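Local coordinates for pumilio homology domain family member 4 (Saccharomyces cerevisiae, PDB 3BWT), which binds mRNA through a domain of Pumilio repeats and may affect diploid formation in yeast, at residues A[39-44]-A[73-78]; A[49-54]-A[80-85]; A[158-163]-A[190-195]; A[211-216]-A[250-255]; A[231-236]-A[263-268]. All coordinates share one frame; numbering follows the deposited sequence.

Contact 1 (A[39-44]-A[73-78]); sequences AADAIF and TEQRIV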
# COMPACT_ATOMS: atom_id res chain seq x y z
N ALA A 39 -19.71 -8.42 -30.96
CA ALA A 39 -20.30 -8.16 -29.65
C ALA A 39 -19.77 -6.85 -29.09
O ALA A 39 -20.56 -6.01 -28.63
CB ALA A 39 -20.01 -9.30 -28.69
N ALA A 40 -18.46 -6.66 -29.15
CA ALA A 40 -17.82 -5.42 -28.68
C ALA A 40 -18.37 -4.19 -29.39
O ALA A 40 -18.60 -3.15 -28.77
CB ALA A 40 -16.30 -5.50 -28.84
N ASP A 41 -18.57 -4.30 -30.70
CA ASP A 41 -19.09 -3.18 -31.48
C ASP A 41 -20.51 -2.83 -31.04
O ASP A 41 -20.82 -1.68 -30.73
CB ASP A 41 -19.10 -3.52 -32.97
CG ASP A 41 -17.72 -3.60 -33.57
OD1 ASP A 41 -16.72 -3.38 -32.85
OD2 ASP A 41 -17.65 -3.89 -34.78
N ALA A 42 -21.37 -3.84 -31.05
CA ALA A 42 -22.77 -3.64 -30.74
C ALA A 42 -22.92 -3.06 -29.35
O ALA A 42 -23.70 -2.14 -29.11
CB ALA A 42 -23.50 -4.96 -30.84
N ILE A 43 -22.16 -3.63 -28.42
CA ILE A 43 -22.25 -3.22 -27.03
C ILE A 43 -21.60 -1.86 -26.81
O ILE A 43 -22.11 -1.04 -26.06
CB ILE A 43 -21.69 -4.31 -26.11
CG1 ILE A 43 -22.64 -5.51 -26.11
CG2 ILE A 43 -21.50 -3.77 -24.69
CD1 ILE A 43 -22.02 -6.78 -25.59
N PHE A 44 -20.50 -1.61 -27.50
CA PHE A 44 -19.86 -0.30 -27.45
C PHE A 44 -20.82 0.79 -27.95
O PHE A 44 -20.98 1.82 -27.30
CB PHE A 44 -18.57 -0.29 -28.28
CG PHE A 44 -18.01 1.09 -28.55
CD1 PHE A 44 -17.18 1.71 -27.62
CD2 PHE A 44 -18.31 1.76 -29.73
CE1 PHE A 44 -16.66 2.97 -27.88
CE2 PHE A 44 -17.79 3.02 -29.98
CZ PHE A 44 -16.96 3.63 -29.06
N THR A 73 -8.70 -0.32 -29.93
CA THR A 73 -8.06 0.86 -29.38
C THR A 73 -8.86 2.12 -29.68
O THR A 73 -8.97 3.02 -28.84
CB THR A 73 -6.61 0.99 -29.85
OG1 THR A 73 -5.81 0.06 -29.12
CG2 THR A 73 -6.10 2.39 -29.60
N GLU A 74 -9.44 2.19 -30.88
CA GLU A 74 -10.24 3.34 -31.24
C GLU A 74 -11.39 3.47 -30.25
O GLU A 74 -11.65 4.55 -29.71
CB GLU A 74 -10.77 3.23 -32.67
CG GLU A 74 -9.72 3.46 -33.76
CD GLU A 74 -8.66 2.36 -33.80
OE1 GLU A 74 -9.04 1.17 -33.92
OE2 GLU A 74 -7.45 2.68 -33.71
N GLN A 75 -12.08 2.36 -30.01
CA GLN A 75 -13.24 2.38 -29.14
C GLN A 75 -12.83 2.68 -27.70
O GLN A 75 -13.45 3.49 -27.02
CB GLN A 75 -13.96 1.05 -29.22
CG GLN A 75 -14.72 0.84 -30.50
CD GLN A 75 -15.01 -0.62 -30.77
OE1 GLN A 75 -14.23 -1.50 -30.40
NE2 GLN A 75 -16.13 -0.88 -31.43
N ARG A 76 -11.75 2.04 -27.26
CA ARG A 76 -11.25 2.25 -25.92
C ARG A 76 -10.97 3.72 -25.67
O ARG A 76 -11.27 4.25 -24.59
CB ARG A 76 -9.99 1.43 -25.67
CG ARG A 76 -9.60 1.40 -24.20
CD ARG A 76 -8.48 0.40 -23.93
NE ARG A 76 -7.25 0.79 -24.61
CZ ARG A 76 -6.74 0.15 -25.65
NH1 ARG A 76 -7.35 -0.94 -26.12
NH2 ARG A 76 -5.62 0.59 -26.21
N ILE A 77 -10.39 4.39 -26.66
CA ILE A 77 -10.07 5.81 -26.52
C ILE A 77 -11.31 6.67 -26.37
O ILE A 77 -11.28 7.72 -25.72
CB ILE A 77 -9.19 6.30 -27.69
CG1 ILE A 77 -7.88 5.51 -27.70
CG2 ILE A 77 -8.88 7.77 -27.55
CD1 ILE A 77 -7.08 5.63 -28.96
N VAL A 78 -12.42 6.22 -26.97
CA VAL A 78 -13.67 6.95 -26.86
C VAL A 78 -14.25 6.78 -25.46
O VAL A 78 -14.73 7.74 -24.85
CB VAL A 78 -14.70 6.50 -27.92
CG1 VAL A 78 -16.07 7.14 -27.65
CG2 VAL A 78 -14.21 6.83 -29.32
O HOH W 1 -14.71 -4.12 -31.50
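Phe44 and Gln75 cross obliquely, the glutamine's aliphatic part lying over the middle of one ring face. Gln75 CG stands 3.6 Å from the ring centroid of Phe44, almost exactly on the ring normal, a CH-pi contact. With CG anti to its own backbone N (chi1 167°), Phe44 reaches across to the other helix, where Val78 CB meets the ring edge in plane, 3.8 Å from Phe44 CZ. The two helical segments run nearly parallel (24°) and belong to Pumilio repeats 1 and 2, so the contact joins successive units of the PUF alpha-helical solenoid. An alanine at Phe44 would remove the ring and would probably leave the Gln75 methylenes and Val78 with poorer packing. Beyond CG the glutamine extends to Asp41, and NE2 donates to OD1 of Asp41 (2.9 Å) from above the carboxylate plane. A water donates to both Asp41 OD1 and Gln75 OE1, and OE1 also accepts the backbone N-H of Thr72, which helps to fix the rotation of the amide.

Contact 2 (A[49-54]-A[80-85]); sequences DYTVEL and TKISSP
Within the Pumilio fold, a solenoid of stacked helical repeats, the short helix 51-55 packs here against the C-terminal part of helix 73-83. After Tyr50, at the N-cap position and turned away from 80-85, Thr51 is the first residue to face the other helix. Its OG1 sits between the backbone N and the carbonyl carbon (chi1 89°), a rotamer that presents the oxygen to carbon neighbours. Ser83 CB lies 3.7 Å from Thr51 OG1. The Ile82 side chain crosses that of Thr51 obliquely, CG2 of Ile82 3.9 Å from Thr51 OG1. These are van der Waals contacts. Val52 follows, and the two backbones come closest here, its CA 5.7 Å from the CA of Ser83. One methyl, CG2, beside the backbone N, faces the Ser83 backbone, while the Val52 side chain also packs on Glu89 and Ile90 of helix 87-92. The serine hydroxyl does not serve the interface: Ser83 OG is hydrogen-bonded to the carbonyl O of Leu79, one turn back in its own helix. What Ser83 offers to the valine is carbon, with Val52 CG2 4.1 Å from Ser83 CA.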
# COMPACT_ATOMS: atom_id res chain seq x y z
N ASP A 49 -22.60 6.03 -24.39
CA ASP A 49 -23.11 7.28 -23.85
C ASP A 49 -23.36 7.19 -22.35
O ASP A 49 -23.54 8.20 -21.67
CB ASP A 49 -24.38 7.67 -24.58
CG ASP A 49 -24.09 8.25 -25.94
OD1 ASP A 49 -23.21 9.14 -26.02
OD2 ASP A 49 -24.74 7.83 -26.91
N TYR A 50 -23.35 5.97 -21.84
CA TYR A 50 -23.70 5.74 -20.45
C TYR A 50 -22.56 5.09 -19.67
O TYR A 50 -22.79 4.48 -18.64
CB TYR A 50 -24.96 4.88 -20.41
CG TYR A 50 -26.04 5.42 -21.30
CD1 TYR A 50 -26.82 6.49 -20.89
CD2 TYR A 50 -26.28 4.88 -22.55
CE1 TYR A 50 -27.81 7.01 -21.71
CE2 TYR A 50 -27.27 5.39 -23.39
CZ TYR A 50 -28.04 6.45 -22.96
OH TYR A 50 -29.03 6.96 -23.77
N THR A 51 -21.33 5.23 -20.16
CA THR A 51 -20.23 4.52 -19.54
C THR A 51 -20.09 4.88 -18.06
O THR A 51 -19.92 3.99 -17.23
CB THR A 51 -18.86 4.64 -20.32
OG1 THR A 51 -18.12 5.79 -19.89
CG2 THR A 51 -19.09 4.73 -21.82
N VAL A 52 -20.20 6.16 -17.72
CA VAL A 52 -20.04 6.58 -16.33
C VAL A 52 -21.06 5.90 -15.44
O VAL A 52 -20.76 5.40 -14.35
CB VAL A 52 -20.17 8.10 -16.15
CG1 VAL A 52 -19.81 8.50 -14.73
CG2 VAL A 52 -19.28 8.84 -17.12
N GLU A 53 -22.28 5.81 -15.91
CA GLU A 53 -23.30 5.25 -15.11
C GLU A 53 -23.27 3.77 -15.03
O GLU A 53 -23.70 3.21 -14.08
CB GLU A 53 -24.64 5.81 -15.49
CG GLU A 53 -25.79 5.39 -14.73
CD GLU A 53 -27.00 6.05 -15.17
OE1 GLU A 53 -26.92 6.85 -16.07
OE2 GLU A 53 -28.05 5.79 -14.65
N LEU A 54 -22.71 3.13 -16.02
CA LEU A 54 -22.49 1.69 -15.98
C LEU A 54 -21.23 1.34 -15.21
O LEU A 54 -21.12 0.24 -14.68
CB LEU A 54 -22.43 1.09 -17.38
CG LEU A 54 -23.67 1.32 -18.23
CD1 LEU A 54 -23.53 0.64 -19.57
CD2 LEU A 54 -24.90 0.81 -17.48
N THR A 80 -12.58 6.22 -22.86
CA THR A 80 -11.72 7.00 -21.98
C THR A 80 -12.11 8.48 -22.04
O THR A 80 -12.20 9.14 -21.01
CB THR A 80 -10.20 6.88 -22.32
OG1 THR A 80 -9.80 5.50 -22.36
CG2 THR A 80 -9.36 7.61 -21.28
N LYS A 81 -12.35 8.99 -23.24
CA LYS A 81 -12.66 10.41 -23.39
C LYS A 81 -13.98 10.80 -22.73
O LYS A 81 -14.09 11.87 -22.14
CB LYS A 81 -12.64 10.85 -24.86
CG LYS A 81 -11.23 10.94 -25.45
CD LYS A 81 -11.25 11.38 -26.92
CE LYS A 81 -9.83 11.51 -27.49
NZ LYS A 81 -9.83 12.08 -28.88
N ILE A 82 -14.97 9.92 -22.82
CA ILE A 82 -16.28 10.18 -22.27
C ILE A 82 -16.26 10.13 -20.75
O ILE A 82 -16.89 10.97 -20.07
CB ILE A 82 -17.32 9.15 -22.80
CG1 ILE A 82 -17.66 9.44 -24.27
CG2 ILE A 82 -18.58 9.14 -21.93
CD1 ILE A 82 -18.63 8.45 -24.88
N SER A 83 -15.53 9.16 -20.21
CA SER A 83 -15.51 8.98 -18.76
C SER A 83 -14.54 9.92 -18.05
O SER A 83 -14.77 10.25 -16.89
CB SER A 83 -15.21 7.52 -18.40
OG SER A 83 -14.00 7.09 -18.99
N SER A 84 -13.51 10.38 -18.75
CA SER A 84 -12.40 11.11 -18.11
C SER A 84 -12.80 12.32 -17.26
O SER A 84 -12.19 12.57 -16.23
CB SER A 84 -11.33 11.50 -19.13
OG SER A 84 -11.85 12.36 -20.13
N PRO A 85 -13.81 13.09 -17.70
CA PRO A 85 -14.26 14.23 -16.89
C PRO A 85 -14.96 13.82 -15.59
O PRO A 85 -15.28 14.66 -14.76
CB PRO A 85 -15.27 14.93 -17.82
CG PRO A 85 -14.94 14.45 -19.19
CD PRO A 85 -14.47 13.05 -19.02

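Contact 3 (A[158-163]-A[190-195]); sequences DSCIDI and DKLLAL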
# COMPACT_ATOMS: atom_id res chain seq x y z
N ASP A 158 4.06 17.60 -1.92
CA ASP A 158 3.50 18.83 -1.36
C ASP A 158 2.52 18.61 -0.20
O ASP A 158 2.23 19.54 0.56
CB ASP A 158 2.85 19.66 -2.48
CG ASP A 158 3.86 20.10 -3.53
OD1 ASP A 158 5.08 20.10 -3.22
OD2 ASP A 158 3.43 20.43 -4.65
N SER A 159 1.99 17.40 -0.07
CA SER A 159 1.10 17.07 1.04
C SER A 159 1.62 15.84 1.76
O SER A 159 0.86 14.97 2.17
CB SER A 159 -0.32 16.82 0.53
OG SER A 159 -0.70 17.76 -0.47
N CYS A 160 2.94 15.79 1.95
CA CYS A 160 3.61 14.57 2.36
C CYS A 160 3.17 14.07 3.72
O CYS A 160 2.88 12.88 3.89
CB CYS A 160 5.12 14.78 2.37
SG CYS A 160 6.04 13.24 2.45
N ILE A 161 3.16 14.97 4.69
CA ILE A 161 2.88 14.58 6.06
C ILE A 161 1.49 13.95 6.17
O ILE A 161 1.34 12.84 6.66
CB ILE A 161 3.07 15.78 7.03
CG1 ILE A 161 2.79 15.37 8.47
CG2 ILE A 161 2.24 16.98 6.59
CD1 ILE A 161 3.71 14.28 8.95
N ASP A 162 0.46 14.63 5.67
CA ASP A 162 -0.90 14.12 5.77
C ASP A 162 -1.14 12.89 4.92
O ASP A 162 -1.98 12.05 5.26
CB ASP A 162 -1.94 15.20 5.45
CG ASP A 162 -1.53 16.08 4.27
OD1 ASP A 162 -0.34 16.49 4.21
OD2 ASP A 162 -2.40 16.36 3.42
N ILE A 163 -0.43 12.76 3.81
CA ILE A 163 -0.59 11.59 2.96
C ILE A 163 0.13 10.38 3.54
O ILE A 163 -0.38 9.26 3.50
CB ILE A 163 -0.17 11.87 1.51
CG1 ILE A 163 -1.40 12.13 0.65
CG2 ILE A 163 0.61 10.69 0.93
CD1 ILE A 163 -1.10 12.68 -0.72
N ASP A 190 13.77 11.55 0.91
CA ASP A 190 14.32 12.77 1.49
C ASP A 190 13.23 13.50 2.29
O ASP A 190 13.43 13.83 3.46
CB ASP A 190 14.87 13.69 0.40
CG ASP A 190 16.18 13.19 -0.19
OD1 ASP A 190 16.77 12.23 0.36
OD2 ASP A 190 16.62 13.78 -1.20
N LYS A 191 12.09 13.74 1.65
CA LYS A 191 10.97 14.40 2.32
C LYS A 191 10.50 13.63 3.55
O LYS A 191 10.31 14.20 4.64
CB LYS A 191 9.82 14.63 1.35
CG LYS A 191 10.24 15.36 0.08
CD LYS A 191 9.14 16.25 -0.45
CE LYS A 191 9.67 17.23 -1.48
NZ LYS A 191 8.84 18.47 -1.52
N LEU A 192 10.31 12.32 3.37
CA LEU A 192 9.91 11.44 4.46
C LEU A 192 10.91 11.47 5.61
O LEU A 192 10.53 11.46 6.79
CB LEU A 192 9.75 10.01 3.94
CG LEU A 192 8.68 9.83 2.87
CD1 LEU A 192 8.77 8.45 2.26
CD2 LEU A 192 7.31 10.06 3.46
N LEU A 193 12.20 11.50 5.27
CA LEU A 193 13.27 11.47 6.27
C LEU A 193 13.29 12.74 7.10
O LEU A 193 13.63 12.73 8.28
CB LEU A 193 14.62 11.27 5.58
CG LEU A 193 15.82 10.99 6.49
CD1 LEU A 193 15.75 9.58 7.07
CD2 LEU A 193 17.12 11.23 5.72
N ALA A 194 12.92 13.85 6.48
CA ALA A 194 12.74 15.09 7.20
C ALA A 194 11.58 15.01 8.20
O ALA A 194 11.42 15.88 9.04
CB ALA A 194 12.51 16.22 6.22
N LEU A 195 10.78 13.95 8.11
CA LEU A 195 9.59 13.83 8.94
C LEU A 195 9.60 12.55 9.76
O LEU A 195 8.58 12.16 10.33
CB LEU A 195 8.33 13.85 8.07
CG LEU A 195 8.05 15.11 7.26
CD1 LEU A 195 7.02 14.86 6.15
CD2 LEU A 195 7.62 16.25 8.18
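The carboxylate of Asp158 is the one flat side-chain group in this contact, and neither of its faces is stacked against 190-195. It is approached instead at the OD1 end, where the ammonium of Lys191 stands off, NZ being 4.4 Å from Asp158 OD1, beyond salt-bridge range. The lysine chain is bent at chi2, and NZ is hydrogen-bonded to the backbone carbonyl O of Ser157. The body of the contact is apolar. Cys160, in the first turn of helix 160-164, has SG anti to its backbone N (chi1 -165°), which swings the sulfur across toward the end of helix 182-193. There SG meets one methyl of Leu192, with CD2 3.6 Å from Cys160 SG. Leu195, at the N-cap position of the next helix, brings its CD1 to within 4.2 Å of the same sulfur, and Lys191 CB flanks SG as well. Leu195 CD1 also rests beside the backbone N and CB of Ile161, 4.2 Å from the latter atom. The packing joins Pumilio repeat 5 to the beginning of repeat 6, within the helical solenoid of the RNA-binding domain. Sulfur against leucine methyls makes this a dispersion contact, in which the thiol works as an apolar group; the offset Asp158 and Lys191 charges would probably add only a weak electrostatic attraction near its margin.

Contact 4 (A[211-216]-A[250-255]); sequences YIITKE and EKILKT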
# COMPACT_ATOMS: atom_id res chain seq x y z
N TYR A 211 8.69 0.52 5.60
CA TYR A 211 8.69 0.03 4.24
C TYR A 211 9.96 0.45 3.51
O TYR A 211 10.47 -0.27 2.65
CB TYR A 211 7.44 0.50 3.50
CG TYR A 211 7.10 -0.40 2.33
CD1 TYR A 211 6.83 -1.75 2.52
CD2 TYR A 211 7.06 0.10 1.04
CE1 TYR A 211 6.53 -2.57 1.46
CE2 TYR A 211 6.77 -0.71 -0.03
CZ TYR A 211 6.50 -2.05 0.18
OH TYR A 211 6.20 -2.86 -0.89
N ILE A 212 10.48 1.62 3.85
CA ILE A 212 11.71 2.10 3.27
C ILE A 212 12.80 1.09 3.53
O ILE A 212 13.57 0.74 2.65
CB ILE A 212 12.14 3.44 3.89
CG1 ILE A 212 11.13 4.53 3.51
CG2 ILE A 212 13.58 3.81 3.47
CD1 ILE A 212 11.36 5.84 4.23
N ILE A 213 12.84 0.60 4.77
CA ILE A 213 13.85 -0.36 5.18
C ILE A 213 13.61 -1.71 4.51
O ILE A 213 14.53 -2.32 3.98
CB ILE A 213 13.86 -0.51 6.69
CG1 ILE A 213 14.13 0.85 7.33
CG2 ILE A 213 14.90 -1.53 7.13
CD1 ILE A 213 14.30 0.82 8.82
N THR A 214 12.36 -2.15 4.53
CA THR A 214 11.96 -3.36 3.82
C THR A 214 12.48 -3.38 2.39
O THR A 214 13.02 -4.39 1.93
CB THR A 214 10.42 -3.45 3.79
OG1 THR A 214 9.95 -3.80 5.09
CG2 THR A 214 9.95 -4.50 2.78
N LYS A 215 12.30 -2.26 1.70
CA LYS A 215 12.64 -2.15 0.30
C LYS A 215 14.15 -2.18 0.09
O LYS A 215 14.66 -2.93 -0.75
CB LYS A 215 12.05 -0.86 -0.28
CG LYS A 215 10.66 -1.06 -0.87
CD LYS A 215 10.78 -1.50 -2.34
CE LYS A 215 9.67 -2.45 -2.75
NZ LYS A 215 9.95 -3.14 -4.04
N GLU A 216 14.85 -1.37 0.86
CA GLU A 216 16.30 -1.36 0.81
C GLU A 216 16.89 -2.73 1.15
O GLU A 216 17.88 -3.14 0.54
CB GLU A 216 16.86 -0.30 1.74
CG GLU A 216 16.54 1.08 1.25
CD GLU A 216 17.45 2.11 1.84
OE1 GLU A 216 17.97 1.87 2.94
OE2 GLU A 216 17.62 3.17 1.20
N GLU A 250 11.60 -2.62 16.27
CA GLU A 250 11.57 -4.03 15.88
C GLU A 250 11.99 -4.27 14.43
O GLU A 250 12.67 -5.24 14.11
CB GLU A 250 10.17 -4.61 16.07
CG GLU A 250 9.93 -5.29 17.40
CD GLU A 250 9.01 -6.49 17.26
OE1 GLU A 250 8.61 -6.80 16.12
OE2 GLU A 250 8.70 -7.13 18.29
N LYS A 251 11.54 -3.39 13.55
CA LYS A 251 11.87 -3.51 12.14
C LYS A 251 13.38 -3.46 11.96
O LYS A 251 13.96 -4.26 11.23
CB LYS A 251 11.21 -2.40 11.33
CG LYS A 251 11.53 -2.47 9.86
CD LYS A 251 11.18 -3.83 9.32
CE LYS A 251 11.49 -3.91 7.85
NZ LYS A 251 10.85 -5.11 7.24
N ILE A 252 14.01 -2.50 12.64
CA ILE A 252 15.46 -2.35 12.65
C ILE A 252 16.15 -3.54 13.33
O ILE A 252 17.15 -4.06 12.83
CB ILE A 252 15.87 -1.04 13.34
CG1 ILE A 252 15.47 0.15 12.48
CG2 ILE A 252 17.36 -1.02 13.59
CD1 ILE A 252 15.28 1.44 13.27
N LEU A 253 15.62 -3.98 14.47
CA LEU A 253 16.17 -5.14 15.16
C LEU A 253 16.14 -6.38 14.27
O LEU A 253 16.91 -7.31 14.48
CB LEU A 253 15.41 -5.44 16.46
CG LEU A 253 15.66 -4.50 17.63
CD1 LEU A 253 14.88 -4.96 18.85
CD2 LEU A 253 17.15 -4.41 17.93
N LYS A 254 15.24 -6.38 13.29
CA LYS A 254 15.08 -7.52 12.40
C LYS A 254 15.75 -7.29 11.04
O LYS A 254 15.63 -8.11 10.13
CB LYS A 254 13.59 -7.87 12.22
CG LYS A 254 12.95 -8.52 13.44
CD LYS A 254 11.49 -8.88 13.19
CE LYS A 254 10.91 -9.70 14.34
NZ LYS A 254 9.56 -10.26 14.02
N THR A 255 16.46 -6.18 10.92
CA THR A 255 17.25 -5.93 9.72
C THR A 255 18.73 -6.17 10.00
O THR A 255 19.42 -5.31 10.56
CB THR A 255 17.03 -4.51 9.21
OG1 THR A 255 15.63 -4.30 9.01
CG2 THR A 255 17.79 -4.28 7.90
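Thr214 OG1 is held by two hydrogen bonds. It accepts one from the ammonium of Lys251, with NZ 2.7 Å from Thr214 OG1, and donates a weak one to the carbonyl O of Gln210, one turn earlier in its own helix. To reach it, Lys251 leaves its backbone with CG anti to N (chi1 179°), bends at chi2 (55°) and then runs out extended, crossing the threonine side chain at about a right angle. Its CE passes Ile213 CG2, so the methylenes also contribute to the packing. Ile213 spreads two branches over the other segment: CD1 lies 3.9 Å from Ile252 CG1, and CG2 is 3.4 Å from Thr255 OG1. That hydroxyl is itself committed, donating to the carbonyl O of Lys251 (2.8 Å from Thr255 OG1) from above the carbonyl plane, at the point where helix 245-253 has ended. An alanine in place of Lys251 would lose the donor to Thr214 and would probably weaken the link between the two helices. The segments lie in Pumilio repeats 6 and 7, and the contact thus joins neighbouring units of the solenoid. Helix 224-232 covers Ile213 through Thr225 and Ile228, while helix 256-279 covers Ile252 through Val258 and Met262, so each isoleucine also packs on the helix that follows its own.

Contact 5 (A[231-236]-A[263-268]); sequences LLKPRA and ILEILN
This is a mixed contact, partly salt bridge and partly apolar packing, internal to Pumilio repeat 7 of the PUF helical solenoid. It sets the turn between helices 224-232 and 236-240 against the long helix 256-279, and the two backbones come closest at Ala236 and Ile266, whose CA atoms are 6.3 Å apart. Glu265 has the largest share of it. CG stands anti to the backbone N (chi1 -167°), and the bend at chi2 (69°) turns the carboxylate alongside the Lys233 side chain, which it crosses obliquely. The lysine bends at chi3 and chi4, bringing NZ to 3.5 Å from Glu265 OE1, a rather long salt bridge. Carbon supports the charges: Lys233 CG rests on both CB and CG of Glu265, 3.7 Å from the latter. The other carboxylate oxygen, OE2, accepts a hydrogen bond from ND2 of Asn269, one turn on in the same helix, so each carboxylate oxygen has its own partner. With partners on both, the carboxylate is probably kept ionised. Deeper in, the methyl of Ala236, at the start of helix 236-240, points toward helix 256-279 and touches both Glu265 CG and the side chain of Ile266; Met262 of that helix also touches it. Ile266 has its CG1 branch beside the backbone N, and this carbon lies 4.0 Å from Ala236 CB.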
# COMPACT_ATOMS: atom_id res chain seq x y z
N LEU A 231 18.83 8.59 13.12
CA LEU A 231 17.93 9.56 13.74
C LEU A 231 17.15 8.99 14.92
O LEU A 231 16.86 9.70 15.88
CB LEU A 231 16.96 10.16 12.71
CG LEU A 231 17.54 11.18 11.74
CD1 LEU A 231 16.65 11.40 10.53
CD2 LEU A 231 17.79 12.49 12.46
N LEU A 232 16.82 7.70 14.87
CA LEU A 232 15.96 7.10 15.89
C LEU A 232 16.71 6.35 16.99
O LEU A 232 16.17 6.16 18.07
CB LEU A 232 14.95 6.15 15.25
CG LEU A 232 14.14 6.61 14.05
CD1 LEU A 232 13.21 5.49 13.64
CD2 LEU A 232 13.36 7.88 14.35
N LYS A 233 17.93 5.91 16.70
CA LYS A 233 18.70 5.15 17.68
C LYS A 233 18.79 5.86 19.04
O LYS A 233 18.61 5.22 20.07
CB LYS A 233 20.10 4.81 17.15
CG LYS A 233 20.87 3.85 18.04
CD LYS A 233 21.95 3.09 17.27
CE LYS A 233 23.06 4.01 16.77
NZ LYS A 233 24.08 4.31 17.81
N PRO A 234 19.06 7.17 19.04
CA PRO A 234 19.17 7.93 20.29
C PRO A 234 17.90 7.92 21.15
O PRO A 234 17.87 8.51 22.23
CB PRO A 234 19.46 9.35 19.80
CG PRO A 234 20.17 9.15 18.51
CD PRO A 234 19.50 7.97 17.88
N ARG A 235 16.85 7.25 20.67
CA ARG A 235 15.59 7.23 21.39
C ARG A 235 15.11 5.80 21.49
O ARG A 235 13.92 5.54 21.72
CB ARG A 235 14.56 8.12 20.70
CG ARG A 235 15.13 9.45 20.21
CD ARG A 235 14.11 10.58 20.19
NE ARG A 235 13.34 10.63 18.95
CZ ARG A 235 12.01 10.58 18.89
NH1 ARG A 235 11.30 10.51 20.02
NH2 ARG A 235 11.40 10.63 17.72
N ALA A 236 16.05 4.87 21.33
CA ALA A 236 15.73 3.45 21.23
C ALA A 236 14.75 2.98 22.30
O ALA A 236 13.77 2.30 22.00
CB ALA A 236 17.01 2.62 21.28
N ILE A 263 20.67 -2.89 19.23
CA ILE A 263 20.79 -3.72 20.42
C ILE A 263 21.80 -3.11 21.37
O ILE A 263 21.61 -3.11 22.59
CB ILE A 263 21.21 -5.16 20.05
CG1 ILE A 263 20.10 -5.84 19.25
CG2 ILE A 263 21.56 -5.96 21.30
CD1 ILE A 263 20.45 -7.24 18.77
N LEU A 264 22.86 -2.55 20.81
CA LEU A 264 23.90 -1.88 21.57
C LEU A 264 23.38 -0.67 22.32
O LEU A 264 23.70 -0.48 23.50
CB LEU A 264 25.03 -1.45 20.65
CG LEU A 264 26.26 -2.35 20.66
CD1 LEU A 264 27.21 -1.92 19.56
CD2 LEU A 264 26.92 -2.28 22.03
N GLU A 265 22.61 0.16 21.63
CA GLU A 265 22.02 1.35 22.25
C GLU A 265 21.15 0.94 23.43
O GLU A 265 21.26 1.50 24.53
CB GLU A 265 21.17 2.10 21.23
CG GLU A 265 20.77 3.49 21.69
CD GLU A 265 21.95 4.42 21.75
OE1 GLU A 265 23.01 4.07 21.18
OE2 GLU A 265 21.83 5.51 22.36
N ILE A 266 20.28 -0.03 23.19
CA ILE A 266 19.44 -0.59 24.25
C ILE A 266 20.28 -1.08 25.44
O ILE A 266 19.94 -0.84 26.59
CB ILE A 266 18.52 -1.70 23.69
CG1 ILE A 266 17.47 -1.08 22.77
CG2 ILE A 266 17.89 -2.50 24.82
CD1 ILE A 266 16.61 -2.08 22.04
N LEU A 267 21.40 -1.75 25.14
CA LEU A 267 22.31 -2.22 26.18
C LEU A 267 23.03 -1.11 26.93
O LEU A 267 23.22 -1.19 28.14
CB LEU A 267 23.36 -3.18 25.60
CG LEU A 267 23.01 -4.67 25.62
CD1 LEU A 267 24.01 -5.44 24.77
CD2 LEU A 267 22.95 -5.21 27.04
N ASN A 268 23.45 -0.08 26.21
CA ASN A 268 24.31 0.95 26.79
C ASN A 268 23.58 2.17 27.37
O ASN A 268 23.76 2.50 28.54
CB ASN A 268 25.36 1.39 25.79
CG ASN A 268 26.36 0.28 25.50
OD1 ASN A 268 26.72 -0.50 26.38
ND2 ASN A 268 26.82 0.22 24.25

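From the N terminus, contact 1 closes a loop of 28 intervening residues, linking Pumilio repeats 1 and 2. Contact 2 opens inside that loop and closes beyond it, setting helix 51-55 on helix 73-83, which both contacts use; the two therefore cross, their centres 12 Å apart. Contact 3 follows in series and ties repeat 5 to the start of repeat 6. Contacts 4 and 5 cross in turn: 231-236 lies within the loop closed by contact 4, which joins repeats 6 and 7, and 263-268 lies beyond it, contact 5 staying within repeat 7. They touch through Leu253 and Ile263. Contact 3 also touches both, through Leu192 on Ile212 and Leu193 on Leu231, making the second group continuous.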